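PDB 4KVF: rhamnose ABC transporter, periplasmic rhamnose-binding protein, which probably binds a sugar, likely rhamnose, outside the membrane as the solute-binding component of an ABC importer. Local coordinates for residues Thr91-Gln96 and Asn115-Ala120; Lys119-Val124 and Ala294-Gln299. All coordinates share one frame; numbering follows the deposited sequence.

From the N terminus the chain runs through helix 85-94, strand 99-102, helix 111-119 and strand 123-127, a repeating alternation of helix and parallel strand. Contact 1 closes the short first loop: the ends of helices 85-94 and 111-119 meet again after 18 intervening residues, on one side of the six-stranded sheet. Contact 2 begins where contact 1 ends, sharing Lys119 and Ala120, and closes a far longer loop of 169 residues that brings the chain back, as helix 281-296, after the four-stranded sheet has been built. The two loops follow one another without crossing. Ile122 joins them, its CD1 packing on Ile93 and its N probably bonded to Ala117 O.

Contact 1 of 2, residues Thr91-Gln96 and Asn115-Ala120; sequences TLIQQQ and NQARKA
Ile93 reaches from the last turn of helix 85-94 onto Ala117 of helix 111-119, and this pair carries most of the contact. The CA atoms of Ile93 and Ala117 are 5.9 Å apart, the closest across the two segments, so the helices come near enough for a methyl and a branched chain to fill the space between them. Ile93 CG1 lies 3.7 Å from Ala117 CB, while CD1, one bond further out, passes along the backbone of the second helix, 3.8 Å from Ala117 N. The longer branch gets there because CG1 is turned opposite the carbonyl carbon (chi1 -64°) and then runs on extended to CD1 (chi2 170°). Gln116 borders the patch with its aliphatic base: its CB is 4.3 Å from Ile93 CD1, a looser approach. On the sheet side of Ala117, Ile100 of strand 99-102 and Ile122 continue the apolar layer, and Leu92 also packs on Ile100, which joins both helices to the same strand. With the methyl of an alanine in place of Ile93, Ala117 CB would probably lose its main apolar neighbour across the interface, and a gap would open between the two helix ends. Just beyond Ile93 its helix stops in a Schellman motif, where Gln96, at positive phi (61°), donates its N to Ile93 O at 2.9 Å. On the second helix, Arg118 NH1 bonds Asn115 OD1 at 3.1 Å, edge-on in the guanidinium plane, and NH2 makes a salt bridge to Asp137. These are neighbouring helices of a parallel alpha/beta layer, as in the Rossmann-like lobes of periplasmic binding proteins. The contact rests on van der Waals packing, with no polar bond between the segments, and is small, 129 Å² in all, so it depends on close fit.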
ATOM      1  N   THR A  91     -25.650  -3.442   4.838  1.00 28.81           N
ATOM      2  CA  THR A  91     -26.176  -4.259   3.752  1.00 30.68           C
ATOM      3  C   THR A  91     -25.505  -5.629   3.732  1.00 27.34           C
ATOM      4  O   THR A  91     -26.176  -6.651   3.616  1.00 32.19           O
ATOM      5  CB  THR A  91     -25.963  -3.586   2.391  1.00 30.56           C
ATOM      6  OG1 THR A  91     -26.596  -2.301   2.398  1.00 32.43           O
ATOM      7  CG2 THR A  91     -26.556  -4.445   1.277  1.00 31.39           C
ATOM      8  N   LEU A  92     -24.180  -5.652   3.853  1.00 25.62           N
ATOM      9  CA  LEU A  92     -23.459  -6.918   3.816  1.00 26.67           C
ATOM     10  C   LEU A  92     -23.859  -7.832   4.975  1.00 29.88           C
ATOM     11  O   LEU A  92     -23.925  -9.048   4.822  1.00 30.55           O
ATOM     12  CB  LEU A  92     -21.949  -6.688   3.798  1.00 24.39           C
ATOM     13  CG  LEU A  92     -21.436  -5.966   2.546  1.00 27.07           C
ATOM     14  CD1 LEU A  92     -19.925  -5.759   2.649  1.00 27.46           C
ATOM     15  CD2 LEU A  92     -21.791  -6.747   1.273  1.00 27.73           C
ATOM     16  N   ILE A  93     -24.117  -7.240   6.135  1.00 28.09           N
ATOM     17  CA  ILE A  93     -24.621  -8.005   7.275  1.00 32.63           C
ATOM     18  C   ILE A  93     -25.960  -8.666   6.972  1.00 34.69           C
ATOM     19  O   ILE A  93     -26.132  -9.866   7.198  1.00 34.24           O
ATOM     20  CB  ILE A  93     -24.763  -7.129   8.543  1.00 30.37           C
ATOM     21  CG1 ILE A  93     -23.392  -6.618   8.983  1.00 27.85           C
ATOM     22  CG2 ILE A  93     -25.445  -7.914   9.662  1.00 31.10           C
ATOM     23  CD1 ILE A  93     -23.451  -5.550  10.087  1.00 29.90           C
ATOM     24  N   GLN A  94     -26.917  -7.890   6.465  1.00 30.80           N
ATOM     25  CA  GLN A  94     -28.232  -8.439   6.137  1.00 33.54           C
ATOM     26  C   GLN A  94     -28.171  -9.510   5.041  1.00 32.79           C
ATOM     27  O   GLN A  94     -29.011 -10.407   4.998  1.00 35.04           O
ATOM     28  CB  GLN A  94     -29.227  -7.342   5.749  1.00 41.78           C
ATOM     29  CG  GLN A  94     -30.017  -6.760   6.913  1.00 47.14           C
ATOM     30  CD  GLN A  94     -30.667  -7.817   7.786  1.00 42.74           C
ATOM     31  OE1 GLN A  94     -30.222  -8.062   8.909  1.00 60.91           O
ATOM     32  NE2 GLN A  94     -31.735  -8.439   7.281  1.00 45.67           N
ATOM     33  N   GLN A  95     -27.180  -9.418   4.158  1.00 31.23           N
ATOM     34  CA  GLN A  95     -26.998 -10.413   3.096  1.00 33.52           C
ATOM     35  C   GLN A  95     -26.266 -11.666   3.593  1.00 34.28           C
ATOM     36  O   GLN A  95     -26.089 -12.636   2.849  1.00 32.56           O
ATOM     37  CB  GLN A  95     -26.225  -9.804   1.916  1.00 34.74           C
ATOM     38  CG  GLN A  95     -26.990  -8.746   1.134  1.00 36.74           C
ATOM     39  CD  GLN A  95     -26.161  -8.146   0.001  1.00 52.10           C
ATOM     40  OE1 GLN A  95     -24.936  -8.289  -0.028  1.00 60.51           O
ATOM     41  NE2 GLN A  95     -26.831  -7.480  -0.941  1.00 59.15           N
ATOM     42  N   GLN A  96     -25.846 -11.628   4.851  1.00 29.61           N
ATOM     43  CA  GLN A  96     -25.233 -12.769   5.533  1.00 33.98           C
ATOM     44  C   GLN A  96     -23.952 -13.252   4.865  1.00 34.82           C
ATOM     45  O   GLN A  96     -23.773 -14.451   4.613  1.00 36.59           O
ATOM     46  CB  GLN A  96     -26.218 -13.921   5.709  1.00 33.00           C
ATOM     47  CG  GLN A  96     -27.387 -13.565   6.585  1.00 42.45           C
ATOM     48  CD  GLN A  96     -28.387 -14.672   6.657  1.00 57.82           C
ATOM     49  OE1 GLN A  96     -28.105 -15.799   6.247  1.00 60.48           O
ATOM     50  NE2 GLN A  96     -29.579 -14.364   7.165  1.00 56.67           N
ATOM     51  N   ASN A 115     -18.731  -4.502  14.493  1.00 28.16           N
ATOM     52  CA  ASN A 115     -18.846  -5.375  15.660  1.00 30.65           C
ATOM     53  C   ASN A 115     -20.187  -6.095  15.694  1.00 29.73           C
ATOM     54  O   ASN A 115     -20.299  -7.200  16.227  1.00 32.78           O
ATOM     55  CB  ASN A 115     -18.565  -4.616  16.961  1.00 35.39           C
ATOM     56  CG  ASN A 115     -17.073  -4.485  17.231  1.00 36.08           C
ATOM     57  OD1 ASN A 115     -16.287  -5.358  16.839  1.00 39.44           O
ATOM     58  ND2 ASN A 115     -16.673  -3.396  17.882  1.00 35.25           N
ATOM     59  N   GLN A 116     -21.203  -5.473  15.103  1.00 30.05           N
ATOM     60  CA  GLN A 116     -22.477  -6.153  14.921  1.00 31.07           C
ATOM     61  C   GLN A 116     -22.277  -7.348  13.984  1.00 33.75           C
ATOM     62  O   GLN A 116     -22.827  -8.429  14.214  1.00 33.97           O
ATOM     63  CB  GLN A 116     -23.511  -5.196  14.338  1.00 36.60           C
ATOM     64  CG  GLN A 116     -24.886  -5.803  14.161  1.00 49.68           C
ATOM     65  CD  GLN A 116     -25.797  -5.535  15.342  1.00 62.77           C
ATOM     66  OE1 GLN A 116     -25.381  -5.620  16.501  1.00 58.64           O
ATOM     67  NE2 GLN A 116     -27.051  -5.202  15.052  1.00 68.97           N
ATOM     68  N   ALA A 117     -21.487  -7.147  12.931  1.00 28.59           N
ATOM     69  CA  ALA A 117     -21.176  -8.235  12.001  1.00 27.58           C
ATOM     70  C   ALA A 117     -20.449  -9.358  12.730  1.00 32.45           C
ATOM     71  O   ALA A 117     -20.814 -10.529  12.612  1.00 30.05           O
ATOM     72  CB  ALA A 117     -20.332  -7.733  10.827  1.00 27.61           C
ATOM     73  N   ARG A 118     -19.434  -9.003  13.510  1.00 26.66           N
ATOM     74  CA  ARG A 118     -18.663 -10.022  14.219  1.00 30.39           C
ATOM     75  C   ARG A 118     -19.496 -10.801  15.239  1.00 37.12           C
ATOM     76  O   ARG A 118     -19.275 -11.996  15.428  1.00 37.45           O
ATOM     77  CB  ARG A 118     -17.417  -9.415  14.866  1.00 33.53           C
ATOM     78  CG  ARG A 118     -16.496  -8.732  13.868  1.00 33.27           C
ATOM     79  CD  ARG A 118     -15.488  -7.875  14.595  1.00 32.95           C
ATOM     80  NE  ARG A 118     -14.366  -8.673  15.065  1.00 34.64           N
ATOM     81  CZ  ARG A 118     -13.572  -8.320  16.068  1.00 39.54           C
ATOM     82  NH1 ARG A 118     -13.799  -7.189  16.730  1.00 33.49           N
ATOM     83  NH2 ARG A 118     -12.563  -9.108  16.414  1.00 37.26           N
ATOM     84  N   LYS A 119     -20.451 -10.129  15.882  1.00 32.61           N
ATOM     85  CA  LYS A 119     -21.400 -10.794  16.776  1.00 37.32           C
ATOM     86  C   LYS A 119     -22.226 -11.835  16.025  1.00 39.72           C
ATOM     87  O   LYS A 119     -22.687 -12.813  16.615  1.00 37.58           O
ATOM     88  CB  LYS A 119     -22.337  -9.780  17.439  1.00 44.71           C
ATOM     89  CG  LYS A 119     -21.864  -9.270  18.793  1.00 52.78           C
ATOM     90  N   ALA A 120     -22.419 -11.612  14.727  1.00 37.05           N
ATOM     91  CA  ALA A 120     -23.164 -12.540  13.871  1.00 41.92           C
ATOM     92  C   ALA A 120     -22.247 -13.597  13.256  1.00 42.56           C
ATOM     93  O   ALA A 120     -22.654 -14.315  12.335  1.00 42.36           O
ATOM     94  CB  ALA A 120     -23.900 -11.777  12.763  1.00 40.91           C
TER

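Contact 2 of 2, residues Lys119-Val124 and Ala294-Gln299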
ATOM      1  N   LYS A 119     -20.451 -10.129  15.882  1.00 32.61           N
ATOM      2  CA  LYS A 119     -21.400 -10.794  16.776  1.00 37.32           C
ATOM      3  C   LYS A 119     -22.226 -11.835  16.025  1.00 39.72           C
ATOM      4  O   LYS A 119     -22.687 -12.813  16.615  1.00 37.58           O
ATOM      5  CB  LYS A 119     -22.337  -9.780  17.439  1.00 44.71           C
ATOM      6  CG  LYS A 119     -21.864  -9.270  18.793  1.00 52.78           C
ATOM      7  N   ALA A 120     -22.419 -11.612  14.727  1.00 37.05           N
ATOM      8  CA  ALA A 120     -23.164 -12.540  13.871  1.00 41.92           C
ATOM      9  C   ALA A 120     -22.247 -13.597  13.256  1.00 42.56           C
ATOM     10  O   ALA A 120     -22.654 -14.315  12.335  1.00 42.36           O
ATOM     11  CB  ALA A 120     -23.900 -11.777  12.763  1.00 40.91           C
ATOM     12  N   ASP A 121     -21.014 -13.671  13.769  1.00 34.37           N
ATOM     13  CA  ASP A 121     -19.976 -14.630  13.348  1.00 32.36           C
ATOM     14  C   ASP A 121     -19.444 -14.359  11.945  1.00 37.31           C
ATOM     15  O   ASP A 121     -18.865 -15.234  11.293  1.00 40.03           O
ATOM     16  CB  ASP A 121     -20.428 -16.093  13.497  1.00 42.73           C
ATOM     17  CG  ASP A 121     -19.252 -17.070  13.536  1.00 58.40           C
ATOM     18  OD1 ASP A 121     -18.255 -16.787  14.237  1.00 52.41           O
ATOM     19  OD2 ASP A 121     -19.313 -18.112  12.847  1.00 67.79           O
ATOM     20  N   ILE A 122     -19.620 -13.126  11.488  1.00 29.24           N
ATOM     21  CA  ILE A 122     -19.006 -12.704  10.249  1.00 23.84           C
ATOM     22  C   ILE A 122     -17.584 -12.272  10.593  1.00 26.60           C
ATOM     23  O   ILE A 122     -17.383 -11.523  11.543  1.00 29.42           O
ATOM     24  CB  ILE A 122     -19.764 -11.503   9.640  1.00 25.09           C
ATOM     25  CG1 ILE A 122     -21.204 -11.893   9.327  1.00 26.74           C
ATOM     26  CG2 ILE A 122     -19.062 -11.013   8.373  1.00 30.40           C
ATOM     27  CD1 ILE A 122     -22.075 -10.739   8.815  1.00 30.37           C
ATOM     28  N   LYS A 123     -16.595 -12.758   9.847  1.00 24.50           N
ATOM     29  CA  LYS A 123     -15.219 -12.301  10.063  1.00 24.55           C
ATOM     30  C   LYS A 123     -14.935 -10.997   9.331  1.00 26.54           C
ATOM     31  O   LYS A 123     -15.341 -10.800   8.184  1.00 27.07           O
ATOM     32  CB  LYS A 123     -14.212 -13.390   9.661  1.00 25.21           C
ATOM     33  CG  LYS A 123     -14.438 -14.722  10.376  1.00 28.01           C
ATOM     34  CD  LYS A 123     -14.370 -14.574  11.893  1.00 31.65           C
ATOM     35  CE  LYS A 123     -15.042 -15.745  12.585  1.00 40.55           C
ATOM     36  NZ  LYS A 123     -14.971 -15.617  14.067  1.00 44.33           N
ATOM     37  N   VAL A 124     -14.219 -10.099   9.998  1.00 24.63           N
ATOM     38  CA  VAL A 124     -13.949  -8.789   9.434  1.00 20.29           C
ATOM     39  C   VAL A 124     -12.450  -8.586   9.254  1.00 21.69           C
ATOM     40  O   VAL A 124     -11.684  -8.652  10.208  1.00 21.74           O
ATOM     41  CB  VAL A 124     -14.520  -7.671  10.326  1.00 22.73           C
ATOM     42  CG1 VAL A 124     -14.082  -6.309   9.815  1.00 20.77           C
ATOM     43  CG2 VAL A 124     -16.037  -7.759  10.368  1.00 22.82           C
ATOM     44  N   ALA A 294      -9.348 -18.170   6.401  1.00 25.03           N
ATOM     45  CA  ALA A 294      -8.667 -18.852   7.492  1.00 28.11           C
ATOM     46  C   ALA A 294      -9.365 -18.560   8.796  1.00 27.12           C
ATOM     47  O   ALA A 294      -9.517 -19.446   9.624  1.00 28.34           O
ATOM     48  CB  ALA A 294      -7.195 -18.436   7.583  1.00 26.17           C
ATOM     49  N   LEU A 295      -9.794 -17.312   8.975  1.00 23.26           N
ATOM     50  CA  LEU A 295     -10.524 -16.940  10.194  1.00 24.98           C
ATOM     51  C   LEU A 295     -11.852 -17.692  10.298  1.00 27.49           C
ATOM     52  O   LEU A 295     -12.185 -18.263  11.342  1.00 30.01           O
ATOM     53  CB  LEU A 295     -10.773 -15.428  10.225  1.00 23.81           C
ATOM     54  CG  LEU A 295      -9.526 -14.604  10.562  1.00 23.46           C
ATOM     55  CD1 LEU A 295      -9.721 -13.177  10.105  1.00 27.60           C
ATOM     56  CD2 LEU A 295      -9.260 -14.642  12.064  1.00 24.57           C
ATOM     57  N   LYS A 296     -12.604 -17.685   9.208  1.00 26.98           N
ATOM     58  CA  LYS A 296     -13.936 -18.308   9.184  1.00 26.73           C
ATOM     59  C   LYS A 296     -13.872 -19.826   9.307  1.00 30.75           C
ATOM     60  O   LYS A 296     -14.795 -20.454   9.832  1.00 36.69           O
ATOM     61  CB  LYS A 296     -14.691 -17.897   7.913  1.00 27.99           C
ATOM     62  CG  LYS A 296     -16.160 -18.303   7.871  1.00 39.13           C
ATOM     63  CD  LYS A 296     -16.949 -17.662   9.004  1.00 34.63           C
ATOM     64  CE  LYS A 296     -18.405 -18.114   8.981  1.00 43.47           C
ATOM     65  NZ  LYS A 296     -19.116 -17.732  10.234  1.00 45.89           N
ATOM     66  N   SER A 297     -12.777 -20.411   8.834  1.00 30.10           N
ATOM     67  CA  SER A 297     -12.585 -21.860   8.895  1.00 28.49           C
ATOM     68  C   SER A 297     -11.967 -22.323  10.212  1.00 34.72           C
ATOM     69  O   SER A 297     -11.785 -23.523  10.440  1.00 37.80           O
ATOM     70  CB  SER A 297     -11.723 -22.320   7.714  1.00 28.73           C
ATOM     71  OG  SER A 297     -12.243 -21.790   6.498  1.00 32.09           O
ATOM     72  N   GLY A 298     -11.641 -21.379  11.082  1.00 34.86           N
ATOM     73  CA  GLY A 298     -11.070 -21.714  12.373  1.00 31.38           C
ATOM     74  C   GLY A 298      -9.574 -21.984  12.396  1.00 32.07           C
ATOM     75  O   GLY A 298      -9.049 -22.447  13.408  1.00 34.07           O
ATOM     76  N   GLN A 299      -8.873 -21.701  11.300  1.00 30.76           N
ATOM     77  CA  GLN A 299      -7.426 -21.935  11.256  1.00 32.54           C
ATOM     78  C   GLN A 299      -6.625 -20.922  12.080  1.00 32.45           C
ATOM     79  O   GLN A 299      -5.562 -21.245  12.628  1.00 31.84           O
ATOM     80  CB  GLN A 299      -6.917 -21.906   9.816  1.00 34.97           C
ATOM     81  CG  GLN A 299      -7.417 -23.021   8.937  1.00 40.14           C
ATOM     82  CD  GLN A 299      -6.855 -22.925   7.534  1.00 41.48           C
ATOM     83  OE1 GLN A 299      -6.356 -21.873   7.126  1.00 41.94           O
ATOM     84  NE2 GLN A 299      -6.921 -24.026   6.791  1.00 38.69           N
TER
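Lys296 stretches from the last turn of helix 281-296 to Asp121, and its ammonium group takes hold of that residue twice. Lys296 NZ is 2.6 Å from Asp121 OD2 in a salt bridge and 2.7 Å from Asp121 O, so one charge grips both the side chain and the backbone of the turn. Neither approach is in plane: the carboxylate oxygen is met from above its plane, 60° out of it, and the donor is tilted 30° from the plane of the backbone carbonyl. Asp121 turns its carboxylate opposite its own N (chi1 -160°), which places OD2 on the side of the incoming lysine. Asp121 OD1 faces Lys123 NZ across a long, weak 3.5 Å salt bridge, and the two ammonium nitrogens, Lys123 NZ and Lys296 NZ, stay 6.0 Å apart. Lys123 leads with its aliphatic part. A bend at chi2 folds the chain over the helix end, with CG against Leu295 CB at 3.7 Å and equally near Lys296 N; the side chains of Lys123 and Leu295 cross at a slant. Lys123 CG also lies 4.0 Å from Lys296 CB, so the apolar part of Lys123 packs on the last turn of the helix while its charged end turns to Asp121. Asp121 has the positive phi of the residue that closes helix 111-119 in a Schellman motif, and Gly298 plays the same part for helix 281-296. The contact thus fastens the turn between helix 111-119 and strand 123-127 to the end of a helix returning from far along the chain, within the lobe of the six-stranded sheet. With one carboxylate serving two lysines, the network probably favours ionised Asp121 and eases the repulsion between the two ammonium groups.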